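Local coordinates for aminotransferase, class III (Deinococcus radiodurans, PDB 3I4J), which probably acts as a pyridoxal-phosphate-dependent transaminase of class III, transferring amino groups between substrates, at residues K165-A173 with D204-G212; I226-M237 with V252-L263. The protein carries 1 engineered substitution. All coordinates share one frame; numbering follows the deposited sequence.

Contact 1. Residues K165-A173 with D204-G212; sequences KPDPARNGA and DAALAPAPG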
ATOM      1  N   LYS C 165     -12.620  -4.017 -27.120  1.00 22.91           N
ATOM      2  CA  LYS C 165     -11.284  -3.446 -27.206  1.00 25.00           C
ATOM      3  C   LYS C 165     -11.320  -2.322 -28.243  1.00 24.29           C
ATOM      4  O   LYS C 165     -12.050  -2.405 -29.234  1.00 25.40           O
ATOM      5  CB  LYS C 165     -10.295  -4.531 -27.640  1.00 27.41           C
ATOM      6  CG  LYS C 165      -8.867  -4.063 -27.821  1.00 30.15           C
ATOM      7  CD  LYS C 165      -7.957  -5.207 -28.268  1.00 32.69           C
ATOM      8  CE  LYS C 165      -7.877  -6.308 -27.221  1.00 34.49           C
ATOM      9  NZ  LYS C 165      -6.826  -7.317 -27.555  1.00 37.59           N
ATOM     10  N   PRO C 166     -10.552  -1.247 -28.018  1.00 24.50           N
ATOM     11  CA  PRO C 166     -10.558  -0.155 -28.995  1.00 25.13           C
ATOM     12  C   PRO C 166      -9.909  -0.600 -30.308  1.00 25.22           C
ATOM     13  O   PRO C 166      -9.062  -1.498 -30.321  1.00 23.98           O
ATOM     14  CB  PRO C 166      -9.768   0.947 -28.287  1.00 26.28           C
ATOM     15  CG  PRO C 166      -8.825   0.177 -27.404  1.00 27.95           C
ATOM     16  CD  PRO C 166      -9.699  -0.922 -26.860  1.00 24.64           C
ATOM     17  N   ASP C 167     -10.322   0.017 -31.407  1.00 23.78           N
ATOM     18  CA  ASP C 167      -9.768  -0.314 -32.718  1.00 24.17           C
ATOM     19  C   ASP C 167      -9.129   0.939 -33.292  1.00 23.99           C
ATOM     20  O   ASP C 167      -9.808   1.781 -33.872  1.00 23.76           O
ATOM     21  CB  ASP C 167     -10.860  -0.806 -33.666  1.00 24.62           C
ATOM     22  CG  ASP C 167     -10.296  -1.320 -34.977  1.00 26.86           C
ATOM     23  OD1 ASP C 167      -9.095  -1.092 -35.229  1.00 27.31           O
ATOM     24  OD2 ASP C 167     -11.050  -1.942 -35.756  1.00 27.32           O
ATOM     25  N   PRO C 168      -7.804   1.075 -33.133  1.00 24.40           N
ATOM     26  CA  PRO C 168      -7.020   2.215 -33.614  1.00 25.60           C
ATOM     27  C   PRO C 168      -7.134   2.471 -35.120  1.00 26.99           C
ATOM     28  O   PRO C 168      -6.843   3.569 -35.590  1.00 26.52           O
ATOM     29  CB  PRO C 168      -5.594   1.846 -33.206  1.00 24.38           C
ATOM     30  CG  PRO C 168      -5.796   0.971 -32.008  1.00 27.23           C
ATOM     31  CD  PRO C 168      -6.939   0.106 -32.438  1.00 23.52           C
ATOM     32  N   ALA C 169      -7.560   1.458 -35.867  1.00 27.87           N
ATOM     33  CA  ALA C 169      -7.690   1.584 -37.318  1.00 28.81           C
ATOM     34  C   ALA C 169      -9.050   2.128 -37.746  1.00 29.15           C
ATOM     35  O   ALA C 169      -9.273   2.425 -38.921  1.00 29.30           O
ATOM     36  CB  ALA C 169      -7.432   0.227 -37.980  1.00 29.24           C
ATOM     37  N   ARG C 170      -9.958   2.264 -36.788  1.00 27.25           N
ATOM     38  CA  ARG C 170     -11.292   2.772 -37.068  1.00 29.21           C
ATOM     39  C   ARG C 170     -11.378   4.232 -36.636  1.00 28.95           C
ATOM     40  O   ARG C 170     -10.602   4.684 -35.796  1.00 30.01           O
ATOM     41  CB  ARG C 170     -12.319   1.935 -36.299  1.00 31.23           C
ATOM     42  CG  ARG C 170     -13.781   2.263 -36.556  1.00 33.06           C
ATOM     43  CD  ARG C 170     -14.664   1.316 -35.748  1.00 33.90           C
ATOM     44  NE  ARG C 170     -16.090   1.495 -36.009  1.00 36.04           N
ATOM     45  CZ  ARG C 170     -17.050   0.826 -35.379  1.00 36.76           C
ATOM     46  NH1 ARG C 170     -16.737  -0.065 -34.446  1.00 38.43           N
ATOM     47  NH2 ARG C 170     -18.323   1.040 -35.684  1.00 37.89           N
ATOM     48  N   ASN C 171     -12.311   4.974 -37.226  1.00 27.52           N
ATOM     49  CA  ASN C 171     -12.513   6.370 -36.863  1.00 28.31           C
ATOM     50  C   ASN C 171     -12.797   6.394 -35.355  1.00 25.95           C
ATOM     51  O   ASN C 171     -13.699   5.709 -34.883  1.00 25.31           O
ATOM     52  CB  ASN C 171     -13.701   6.938 -37.648  1.00 30.98           C
ATOM     53  CG  ASN C 171     -14.110   8.319 -37.180  1.00 33.26           C
ATOM     54  OD1 ASN C 171     -14.798   8.469 -36.168  1.00 34.62           O
ATOM     55  ND2 ASN C 171     -13.684   9.339 -37.913  1.00 37.14           N
ATOM     56  N   GLY C 172     -12.014   7.172 -34.614  1.00 25.32           N
ATOM     57  CA  GLY C 172     -12.170   7.252 -33.166  1.00 24.33           C
ATOM     58  C   GLY C 172     -13.563   7.474 -32.601  1.00 23.67           C
ATOM     59  O   GLY C 172     -13.999   6.756 -31.694  1.00 20.20           O
ATOM     60  N   ALA C 173     -14.268   8.474 -33.115  1.00 22.85           N
ATOM     61  CA  ALA C 173     -15.611   8.763 -32.629  1.00 23.98           C
ATOM     62  C   ALA C 173     -16.546   7.589 -32.907  1.00 23.38           C
ATOM     63  O   ALA C 173     -17.348   7.202 -32.059  1.00 23.11           O
ATOM     64  CB  ALA C 173     -16.142  10.030 -33.288  1.00 24.89           C
ATOM     65  N   ASP C 204      -2.371  -5.067 -23.070  1.00 34.50           N
ATOM     66  CA  ASP C 204      -2.234  -4.963 -24.517  1.00 33.16           C
ATOM     67  C   ASP C 204      -1.263  -3.811 -24.728  1.00 31.47           C
ATOM     68  O   ASP C 204      -1.670  -2.680 -24.991  1.00 27.70           O
ATOM     69  CB  ASP C 204      -3.577  -4.638 -25.170  1.00 35.89           C
ATOM     70  CG  ASP C 204      -3.656  -5.116 -26.609  1.00 37.87           C
ATOM     71  OD1 ASP C 204      -2.654  -4.987 -27.343  1.00 39.35           O
ATOM     72  OD2 ASP C 204      -4.727  -5.614 -27.009  1.00 39.30           O
ATOM     73  N   ALA C 205       0.020  -4.129 -24.592  1.00 29.47           N
ATOM     74  CA  ALA C 205       1.117  -3.172 -24.695  1.00 28.21           C
ATOM     75  C   ALA C 205       0.929  -1.903 -25.520  1.00 26.67           C
ATOM     76  O   ALA C 205       1.041  -1.915 -26.745  1.00 25.85           O
ATOM     77  CB  ALA C 205       2.384  -3.897 -25.157  1.00 28.63           C
ATOM     78  N   ALA C 206       0.660  -0.805 -24.819  1.00 24.43           N
ATOM     79  CA  ALA C 206       0.517   0.510 -25.428  1.00 21.65           C
ATOM     80  C   ALA C 206      -0.586   0.701 -26.461  1.00 22.95           C
ATOM     81  O   ALA C 206      -0.487   1.587 -27.312  1.00 21.94           O
ATOM     82  CB  ALA C 206       1.855   0.938 -26.026  1.00 21.77           C
ATOM     83  N   LEU C 207      -1.629  -0.115 -26.394  1.00 22.25           N
ATOM     84  CA  LEU C 207      -2.740   0.036 -27.332  1.00 24.06           C
ATOM     85  C   LEU C 207      -3.400   1.384 -27.059  1.00 23.48           C
ATOM     86  O   LEU C 207      -3.750   1.691 -25.920  1.00 22.96           O
ATOM     87  CB  LEU C 207      -3.766  -1.081 -27.140  1.00 24.54           C
ATOM     88  CG  LEU C 207      -4.997  -0.951 -28.044  1.00 27.88           C
ATOM     89  CD1 LEU C 207      -4.559  -1.088 -29.497  1.00 28.45           C
ATOM     90  CD2 LEU C 207      -6.024  -2.020 -27.692  1.00 29.30           C
ATOM     91  N   ALA C 208      -3.566   2.187 -28.106  1.00 23.21           N
ATOM     92  CA  ALA C 208      -4.179   3.498 -27.963  1.00 22.04           C
ATOM     93  C   ALA C 208      -5.262   3.704 -29.011  1.00 21.71           C
ATOM     94  O   ALA C 208      -5.079   3.361 -30.179  1.00 21.83           O
ATOM     95  CB  ALA C 208      -3.125   4.591 -28.092  1.00 23.54           C
ATOM     96  N   PRO C 209      -6.414   4.250 -28.599  1.00 20.93           N
ATOM     97  CA  PRO C 209      -7.534   4.506 -29.508  1.00 20.58           C
ATOM     98  C   PRO C 209      -7.147   5.590 -30.512  1.00 22.12           C
ATOM     99  O   PRO C 209      -6.163   6.309 -30.318  1.00 20.35           O
ATOM    100  CB  PRO C 209      -8.644   4.970 -28.565  1.00 21.98           C
ATOM    101  CG  PRO C 209      -8.298   4.271 -27.270  1.00 24.20           C
ATOM    102  CD  PRO C 209      -6.814   4.484 -27.202  1.00 20.11           C
ATOM    103  N   ALA C 210      -7.921   5.699 -31.585  1.00 21.25           N
ATOM    104  CA  ALA C 210      -7.661   6.691 -32.617  1.00 22.12           C
ATOM    105  C   ALA C 210      -8.139   8.065 -32.165  1.00 21.68           C
ATOM    106  O   ALA C 210      -8.900   8.188 -31.196  1.00 20.43           O
ATOM    107  CB  ALA C 210      -8.375   6.296 -33.905  1.00 22.21           C
ATOM    108  N   PRO C 211      -7.690   9.124 -32.853  1.00 21.45           N
ATOM    109  CA  PRO C 211      -8.123  10.467 -32.475  1.00 22.22           C
ATOM    110  C   PRO C 211      -9.649  10.511 -32.491  1.00 22.03           C
ATOM    111  O   PRO C 211     -10.286   9.787 -33.266  1.00 22.13           O
ATOM    112  CB  PRO C 211      -7.497  11.343 -33.558  1.00 22.61           C
ATOM    113  CG  PRO C 211      -6.215  10.618 -33.860  1.00 23.52           C
ATOM    114  CD  PRO C 211      -6.678   9.176 -33.926  1.00 22.30           C
ATOM    115  N   GLY C 212     -10.224  11.342 -31.624  1.00 20.82           N
ATOM    116  CA  GLY C 212     -11.669  11.475 -31.551  1.00 20.62           C
ATOM    117  C   GLY C 212     -12.375  10.524 -30.601  1.00 21.99           C
ATOM    118  O   GLY C 212     -13.532  10.749 -30.234  1.00 22.23           O
TER
HETATM  119  O   HOH W   1     -10.190   4.037 -32.028  1.00 23.18           O
HETATM  120  O   HOH W   2     -10.104   8.912 -35.898  1.00 25.89           O
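K165 spans the open side of this contact and ends in a salt bridge with D204. From CB, CG lies anti to the backbone N (chi1 178°) and presses on the L207 methyl CD2 at 3.5 Å. CD rests against the same methyl. The bend at chi3 (-63°) turns CE toward the carboxylate, 3.2 Å from D204 OD2, and NZ continues on to D204 OD2 at 2.8 Å, nearly along the C-O axis, the two side chains crossing at about a right angle. Lysine suits this place because its stem is apolar and its tip charged. The buried carboxylate is shared, K165 on OD2 and R347 on OD1, which would probably stabilise its negative charge.

L207 forks between the prolines. CD2 meets P166 CG, while CD1 is pressed tightly on P168 CG, at 3.5 Å. The rigid rings offer compact apolar surfaces, and P166 CB also packs on P209 CG. Farther along, the small methyl of A210 packs against the carbonyls of the type I turn D167-R170, its CB 3.3 Å from R170 O and also near P168 O. One water joins D167 O to A210 N.

At the far end, G172 CA makes a CH...O contact of 3.2 Å with P211 O; the direction a CB would take from G172 is filled by that oxygen, so glycine fits here. A second water links G172 N to P211 O. G212 has positive phi (89°), where a CB would be jammed against the preceding carbonyl. N171 caps E174 N at the start of helix 172-176, and G212 occupies the N-cap position of helix 213-224. Two strand-to-helix loops thus pack together at neighbouring helix N-termini, at the edge of an alpha/beta domain of the fold type I PLP enzymes.

Contact 2. Residues I226-M237 with V252-L263; sequences IIFIADEVMSGM and VTPDIAVLGKGL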
ATOM      1  N   ILE C 226     -23.095   9.340 -16.338  1.00 21.17           N
ATOM      2  CA  ILE C 226     -22.206   8.412 -15.634  1.00 19.86           C
ATOM      3  C   ILE C 226     -20.834   9.034 -15.378  1.00 20.63           C
ATOM      4  O   ILE C 226     -20.414   9.958 -16.073  1.00 18.99           O
ATOM      5  CB  ILE C 226     -22.030   7.077 -16.409  1.00 19.80           C
ATOM      6  CG1 ILE C 226     -21.313   7.319 -17.744  1.00 19.39           C
ATOM      7  CG2 ILE C 226     -23.401   6.423 -16.610  1.00 20.17           C
ATOM      8  CD1 ILE C 226     -20.936   6.042 -18.493  1.00 21.56           C
ATOM      9  N   ILE C 227     -20.146   8.529 -14.359  1.00 19.29           N
ATOM     10  CA  ILE C 227     -18.827   9.029 -13.991  1.00 20.14           C
ATOM     11  C   ILE C 227     -17.752   8.451 -14.909  1.00 19.54           C
ATOM     12  O   ILE C 227     -17.665   7.236 -15.080  1.00 20.32           O
ATOM     13  CB  ILE C 227     -18.483   8.643 -12.525  1.00 19.70           C
ATOM     14  CG1 ILE C 227     -19.441   9.347 -11.554  1.00 20.63           C
ATOM     15  CG2 ILE C 227     -17.039   9.009 -12.207  1.00 19.19           C
ATOM     16  CD1 ILE C 227     -19.289  10.852 -11.520  1.00 23.10           C
ATOM     17  N   PHE C 228     -16.944   9.324 -15.500  1.00 18.90           N
ATOM     18  CA  PHE C 228     -15.865   8.892 -16.380  1.00 19.22           C
ATOM     19  C   PHE C 228     -14.581   8.844 -15.548  1.00 18.28           C
ATOM     20  O   PHE C 228     -14.096   9.866 -15.043  1.00 17.68           O
ATOM     21  CB  PHE C 228     -15.739   9.866 -17.561  1.00 17.68           C
ATOM     22  CG  PHE C 228     -14.600   9.565 -18.504  1.00 19.46           C
ATOM     23  CD1 PHE C 228     -14.065   8.281 -18.616  1.00 18.81           C
ATOM     24  CD2 PHE C 228     -14.092  10.572 -19.321  1.00 18.48           C
ATOM     25  CE1 PHE C 228     -13.043   8.013 -19.531  1.00 21.18           C
ATOM     26  CE2 PHE C 228     -13.075  10.313 -20.236  1.00 19.84           C
ATOM     27  CZ  PHE C 228     -12.549   9.030 -20.342  1.00 20.82           C
ATOM     28  N   ILE C 229     -14.056   7.635 -15.373  1.00 18.11           N
ATOM     29  CA  ILE C 229     -12.841   7.438 -14.591  1.00 16.77           C
ATOM     30  C   ILE C 229     -11.685   7.118 -15.524  1.00 15.79           C
ATOM     31  O   ILE C 229     -11.763   6.174 -16.301  1.00 15.75           O
ATOM     32  CB  ILE C 229     -12.995   6.258 -13.598  1.00 18.30           C
ATOM     33  CG1 ILE C 229     -14.208   6.486 -12.688  1.00 20.76           C
ATOM     34  CG2 ILE C 229     -11.731   6.121 -12.756  1.00 20.40           C
ATOM     35  CD1 ILE C 229     -14.583   5.272 -11.839  1.00 21.42           C
ATOM     36  N   ALA C 230     -10.621   7.912 -15.457  1.00 15.69           N
ATOM     37  CA  ALA C 230      -9.449   7.667 -16.282  1.00 16.36           C
ATOM     38  C   ALA C 230      -8.397   6.989 -15.411  1.00 18.10           C
ATOM     39  O   ALA C 230      -7.927   7.570 -14.429  1.00 18.27           O
ATOM     40  CB  ALA C 230      -8.896   8.970 -16.835  1.00 18.00           C
ATOM     41  N   ASP C 231      -8.053   5.755 -15.765  1.00 17.44           N
ATOM     42  CA  ASP C 231      -7.045   5.003 -15.025  1.00 18.26           C
ATOM     43  C   ASP C 231      -5.698   5.382 -15.623  1.00 17.18           C
ATOM     44  O   ASP C 231      -5.286   4.845 -16.658  1.00 18.42           O
ATOM     45  CB  ASP C 231      -7.287   3.496 -15.170  1.00 19.71           C
ATOM     46  CG  ASP C 231      -6.266   2.667 -14.405  1.00 22.17           C
ATOM     47  OD1 ASP C 231      -5.233   3.226 -13.997  1.00 23.20           O
ATOM     48  OD2 ASP C 231      -6.488   1.452 -14.227  1.00 23.56           O
ATOM     49  N   GLU C 232      -5.027   6.330 -14.973  1.00 18.42           N
ATOM     50  CA  GLU C 232      -3.730   6.820 -15.428  1.00 17.38           C
ATOM     51  C   GLU C 232      -2.598   6.307 -14.546  1.00 19.33           C
ATOM     52  O   GLU C 232      -1.518   6.897 -14.514  1.00 17.82           O
ATOM     53  CB  GLU C 232      -3.720   8.352 -15.424  1.00 20.08           C
ATOM     54  CG  GLU C 232      -4.759   8.980 -16.350  1.00 20.46           C
ATOM     55  CD  GLU C 232      -4.163   9.557 -17.624  1.00 20.13           C
ATOM     56  OE1 GLU C 232      -2.962   9.333 -17.896  1.00 21.09           O
ATOM     57  OE2 GLU C 232      -4.906  10.240 -18.365  1.00 20.63           O
ATOM     58  N   VAL C 233      -2.837   5.206 -13.838  1.00 18.45           N
ATOM     59  CA  VAL C 233      -1.805   4.673 -12.954  1.00 21.98           C
ATOM     60  C   VAL C 233      -0.491   4.448 -13.698  1.00 22.34           C
ATOM     61  O   VAL C 233       0.585   4.667 -13.147  1.00 24.97           O
ATOM     62  CB  VAL C 233      -2.264   3.357 -12.279  1.00 22.13           C
ATOM     63  CG1 VAL C 233      -1.125   2.758 -11.468  1.00 24.34           C
ATOM     64  CG2 VAL C 233      -3.451   3.640 -11.363  1.00 22.57           C
ATOM     65  N   MET C 234      -0.570   4.026 -14.954  1.00 21.95           N
ATOM     66  CA  MET C 234       0.643   3.795 -15.726  1.00 23.38           C
ATOM     67  C   MET C 234       0.918   4.866 -16.775  1.00 23.72           C
ATOM     68  O   MET C 234       2.074   5.200 -17.037  1.00 25.32           O
ATOM     69  CB  MET C 234       0.576   2.436 -16.417  1.00 25.16           C
ATOM     70  CG  MET C 234       1.840   2.083 -17.171  1.00 29.20           C
ATOM     71  SD  MET C 234       1.748   0.450 -17.929  1.00 34.97           S
ATOM     72  CE  MET C 234       1.318  -0.549 -16.453  1.00 28.57           C
ATOM     73  N   SER C 235      -0.145   5.411 -17.357  1.00 22.53           N
ATOM     74  CA  SER C 235      -0.028   6.410 -18.418  1.00 22.83           C
ATOM     75  C   SER C 235       0.110   7.860 -17.982  1.00 23.78           C
ATOM     76  O   SER C 235       0.387   8.731 -18.814  1.00 24.14           O
ATOM     77  CB  SER C 235      -1.241   6.313 -19.342  1.00 22.64           C
ATOM     78  OG  SER C 235      -2.422   6.682 -18.641  1.00 21.92           O
ATOM     79  N   GLY C 236      -0.089   8.127 -16.694  1.00 23.45           N
ATOM     80  CA  GLY C 236      -0.017   9.495 -16.216  1.00 23.02           C
ATOM     81  C   GLY C 236       1.345  10.063 -15.862  1.00 22.50           C
ATOM     82  O   GLY C 236       2.381   9.414 -16.016  1.00 22.46           O
ATOM     83  N   MET C 237       1.315  11.310 -15.400  1.00 21.16           N
ATOM     84  CA  MET C 237       2.490  12.060 -14.973  1.00 22.11           C
ATOM     85  C   MET C 237       3.613  12.223 -16.000  1.00 22.99           C
ATOM     86  O   MET C 237       4.793  12.087 -15.671  1.00 23.73           O
ATOM     87  CB  MET C 237       3.037  11.466 -13.665  1.00 23.93           C
ATOM     88  CG  MET C 237       2.011  11.451 -12.509  1.00 25.65           C
ATOM     89  SD  MET C 237       1.122  13.027 -12.201  1.00 18.50           S
ATOM     90  CE  MET C 237      -0.395  12.694 -13.031  1.00 32.07           C
ATOM     91  N   VAL C 252      -9.383  16.542 -23.236  1.00 23.93           N
ATOM     92  CA  VAL C 252     -10.489  15.944 -22.488  1.00 23.23           C
ATOM     93  C   VAL C 252     -10.079  15.674 -21.045  1.00 22.81           C
ATOM     94  O   VAL C 252      -8.942  15.289 -20.773  1.00 21.84           O
ATOM     95  CB  VAL C 252     -10.958  14.613 -23.138  1.00 24.72           C
ATOM     96  CG1 VAL C 252     -11.861  13.841 -22.177  1.00 23.79           C
ATOM     97  CG2 VAL C 252     -11.724  14.909 -24.431  1.00 25.63           C
ATOM     98  N   THR C 253     -11.012  15.900 -20.127  1.00 22.79           N
ATOM     99  CA  THR C 253     -10.768  15.670 -18.709  1.00 23.37           C
ATOM    100  C   THR C 253     -11.823  14.711 -18.178  1.00 22.21           C
ATOM    101  O   THR C 253     -12.977  14.735 -18.611  1.00 21.49           O
ATOM    102  CB  THR C 253     -10.826  16.989 -17.900  1.00 24.54           C
ATOM    103  OG1 THR C 253     -12.093  17.631 -18.109  1.00 24.28           O
ATOM    104  CG2 THR C 253      -9.696  17.919 -18.326  1.00 24.64           C
ATOM    105  N   PRO C 254     -11.437  13.836 -17.238  1.00 20.70           N
ATOM    106  CA  PRO C 254     -12.364  12.869 -16.655  1.00 18.60           C
ATOM    107  C   PRO C 254     -13.022  13.459 -15.414  1.00 19.50           C
ATOM    108  O   PRO C 254     -12.738  14.598 -15.038  1.00 19.89           O
ATOM    109  CB  PRO C 254     -11.448  11.704 -16.311  1.00 19.73           C
ATOM    110  CG  PRO C 254     -10.226  12.421 -15.794  1.00 18.16           C
ATOM    111  CD  PRO C 254     -10.063  13.612 -16.745  1.00 21.71           C
ATOM    112  N   ASP C 255     -13.907  12.685 -14.793  1.00 18.26           N
ATOM    113  CA  ASP C 255     -14.562  13.112 -13.566  1.00 19.05           C
ATOM    114  C   ASP C 255     -13.669  12.663 -12.405  1.00 19.80           C
ATOM    115  O   ASP C 255     -13.640  13.290 -11.351  1.00 20.47           O
ATOM    116  CB  ASP C 255     -15.952  12.488 -13.467  1.00 20.47           C
ATOM    117  CG  ASP C 255     -16.864  12.944 -14.590  1.00 23.72           C
ATOM    118  OD1 ASP C 255     -16.974  14.175 -14.789  1.00 24.43           O
ATOM    119  OD2 ASP C 255     -17.465  12.085 -15.270  1.00 23.47           O
ATOM    120  N   ILE C 256     -12.933  11.577 -12.625  1.00 19.17           N
ATOM    121  CA  ILE C 256     -11.990  11.051 -11.635  1.00 18.25           C
ATOM    122  C   ILE C 256     -10.752  10.544 -12.376  1.00 16.47           C
ATOM    123  O   ILE C 256     -10.873   9.770 -13.320  1.00 18.92           O
ATOM    124  CB  ILE C 256     -12.562   9.855 -10.843  1.00 19.34           C
ATOM    125  CG1 ILE C 256     -13.764  10.289 -10.005  1.00 17.46           C
ATOM    126  CG2 ILE C 256     -11.477   9.284  -9.927  1.00 19.38           C
ATOM    127  CD1 ILE C 256     -14.491   9.122  -9.332  1.00 18.94           C
ATOM    128  N   ALA C 257      -9.571  11.003 -11.962  1.00 17.09           N
ATOM    129  CA  ALA C 257      -8.321  10.557 -12.568  1.00 18.46           C
ATOM    130  C   ALA C 257      -7.571   9.749 -11.513  1.00 17.11           C
ATOM    131  O   ALA C 257      -7.333  10.241 -10.408  1.00 18.25           O
ATOM    132  CB  ALA C 257      -7.481  11.751 -13.012  1.00 18.83           C
ATOM    133  N   VAL C 258      -7.222   8.511 -11.847  1.00 17.18           N
ATOM    134  CA  VAL C 258      -6.503   7.637 -10.918  1.00 17.54           C
ATOM    135  C   VAL C 258      -5.010   7.665 -11.217  1.00 18.45           C
ATOM    136  O   VAL C 258      -4.592   7.426 -12.352  1.00 17.27           O
ATOM    137  CB  VAL C 258      -7.010   6.186 -11.022  1.00 18.69           C
ATOM    138  CG1 VAL C 258      -6.411   5.339  -9.889  1.00 19.58           C
ATOM    139  CG2 VAL C 258      -8.527   6.166 -10.959  1.00 18.63           C
ATOM    140  N   LEU C 259      -4.210   7.939 -10.186  1.00 19.85           N
ATOM    141  CA  LEU C 259      -2.762   8.038 -10.323  1.00 22.64           C
ATOM    142  C   LEU C 259      -2.028   7.022  -9.451  1.00 24.26           C
ATOM    143  O   LEU C 259      -2.557   6.554  -8.447  1.00 23.44           O
ATOM    144  CB  LEU C 259      -2.309   9.449  -9.943  1.00 22.94           C
ATOM    145  CG  LEU C 259      -3.069  10.574 -10.651  1.00 26.97           C
ATOM    146  CD1 LEU C 259      -2.706  11.928 -10.041  1.00 28.34           C
ATOM    147  CD2 LEU C 259      -2.741  10.529 -12.131  1.00 26.77           C
ATOM    148  N   GLY C 260      -0.802   6.692  -9.848  1.00 26.70           N
ATOM    149  CA  GLY C 260      -0.007   5.737  -9.094  1.00 31.08           C
ATOM    150  C   GLY C 260       1.375   5.560  -9.694  1.00 33.03           C
ATOM    151  O   GLY C 260       1.777   6.333 -10.563  1.00 35.99           O
ATOM    152  N   LYS C 261       2.099   4.542  -9.237  1.00 35.48           N
ATOM    153  CA  LYS C 261       3.443   4.244  -9.734  1.00 35.29           C
ATOM    154  C   LYS C 261       4.356   5.447  -9.939  1.00 36.23           C
ATOM    155  O   LYS C 261       5.207   5.749  -9.100  1.00 37.28           O
ATOM    156  CB  LYS C 261       3.364   3.457 -11.050  1.00 34.46           C
ATOM    157  CG  LYS C 261       2.861   2.038 -10.895  1.00 34.82           C
ATOM    158  CD  LYS C 261       3.073   1.233 -12.168  1.00 34.73           C
ATOM    159  CE  LYS C 261       2.645  -0.211 -11.972  1.00 36.98           C
ATOM    160  NZ  LYS C 261       3.020  -1.070 -13.126  1.00 33.86           N
ATOM    161  N   GLY C 262       4.189   6.128 -11.068  1.00 35.58           N
ATOM    162  CA  GLY C 262       5.027   7.272 -11.371  1.00 35.07           C
ATOM    163  C   GLY C 262       4.803   8.526 -10.547  1.00 33.11           C
ATOM    164  O   GLY C 262       5.562   9.485 -10.681  1.00 33.91           O
ATOM    165  N   LEU C 263       3.777   8.529  -9.699  1.00 30.73           N
ATOM    166  CA  LEU C 263       3.476   9.699  -8.882  1.00 26.70           C
ATOM    167  C   LEU C 263       4.695  10.108  -8.050  1.00 25.52           C
ATOM    168  O   LEU C 263       5.084  11.277  -8.051  1.00 24.23           O
ATOM    169  CB  LEU C 263       2.267   9.418  -7.981  1.00 25.34           C
ATOM    170  CG  LEU C 263       1.473  10.632  -7.491  1.00 25.24           C
ATOM    171  CD1 LEU C 263       1.095  11.513  -8.679  1.00 22.43           C
ATOM    172  CD2 LEU C 263       0.215  10.174  -6.757  1.00 21.77           C
TER
HETATM  173  O   HOH W   3       0.087   8.144 -12.468  1.00 28.89           O
HETATM  174  O   HOH W   4       6.499  11.020 -13.612  1.00 32.41           O
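I229 CG2 meets V258 CG2 at 3.7 Å and I227 CG2 touches I256 CD1, branched residues on the sheet face against helix 98-115. On the other face the small A230 admits P254, whose CB touches it and lies over one face of the F228 ring, offset toward its rim, 4.2 Å from F228 CD2. Beyond the strands, M237 bends at chi2 and chi3 to bring CE tightly against L259 CD2, at 3.3 Å.

The backbones of 227-231 and 256-259 run parallel, 20° apart, as neighbours in the mixed seven-stranded sheet of the fold type I domain. A230 bonds through both N and O, the bond from V258 N being almost straight (178°).

At the start, D255 OD2 uses its anti lone pair to accept from F228 N at 2.8 Å, and R218 also holds it; F228 O takes both D255 N and I256 N. At the other end, consistent with the cofactor end of fold type I sheets, D231 OD1 accepts from V233 N, an Asx turn at the last ladder bond, E232 N to V258 O. K261 NZ bonds A38 O, and its O bonds Y296 of the second subunit; a sulfate, probably from the crystallisation liquor, lies about 5 Å from its side chain.

How the contacts relate
The two contacts follow one another along the chain, contact 1 closing before contact 2 opens, with helix 213-224 bridging the gap. Their centres lie about 18 Å apart and their nearest atoms about 7 Å, without touching. Contact 1 sits near the surface in loops that follow strands 162-163 and 191-196, whereas contact 2 is buried within the same mixed sheet, where strand 227-231 pairs with strand 191-196 on its other edge. Helix 213-224 packs on both: A173 and P209 touch it from one contact, I226, F228 and V252 from the other. Helix 213-224 thus joins the peripheral loops to the sheet, and K261 at the far end of contact 2 reaches the second subunit.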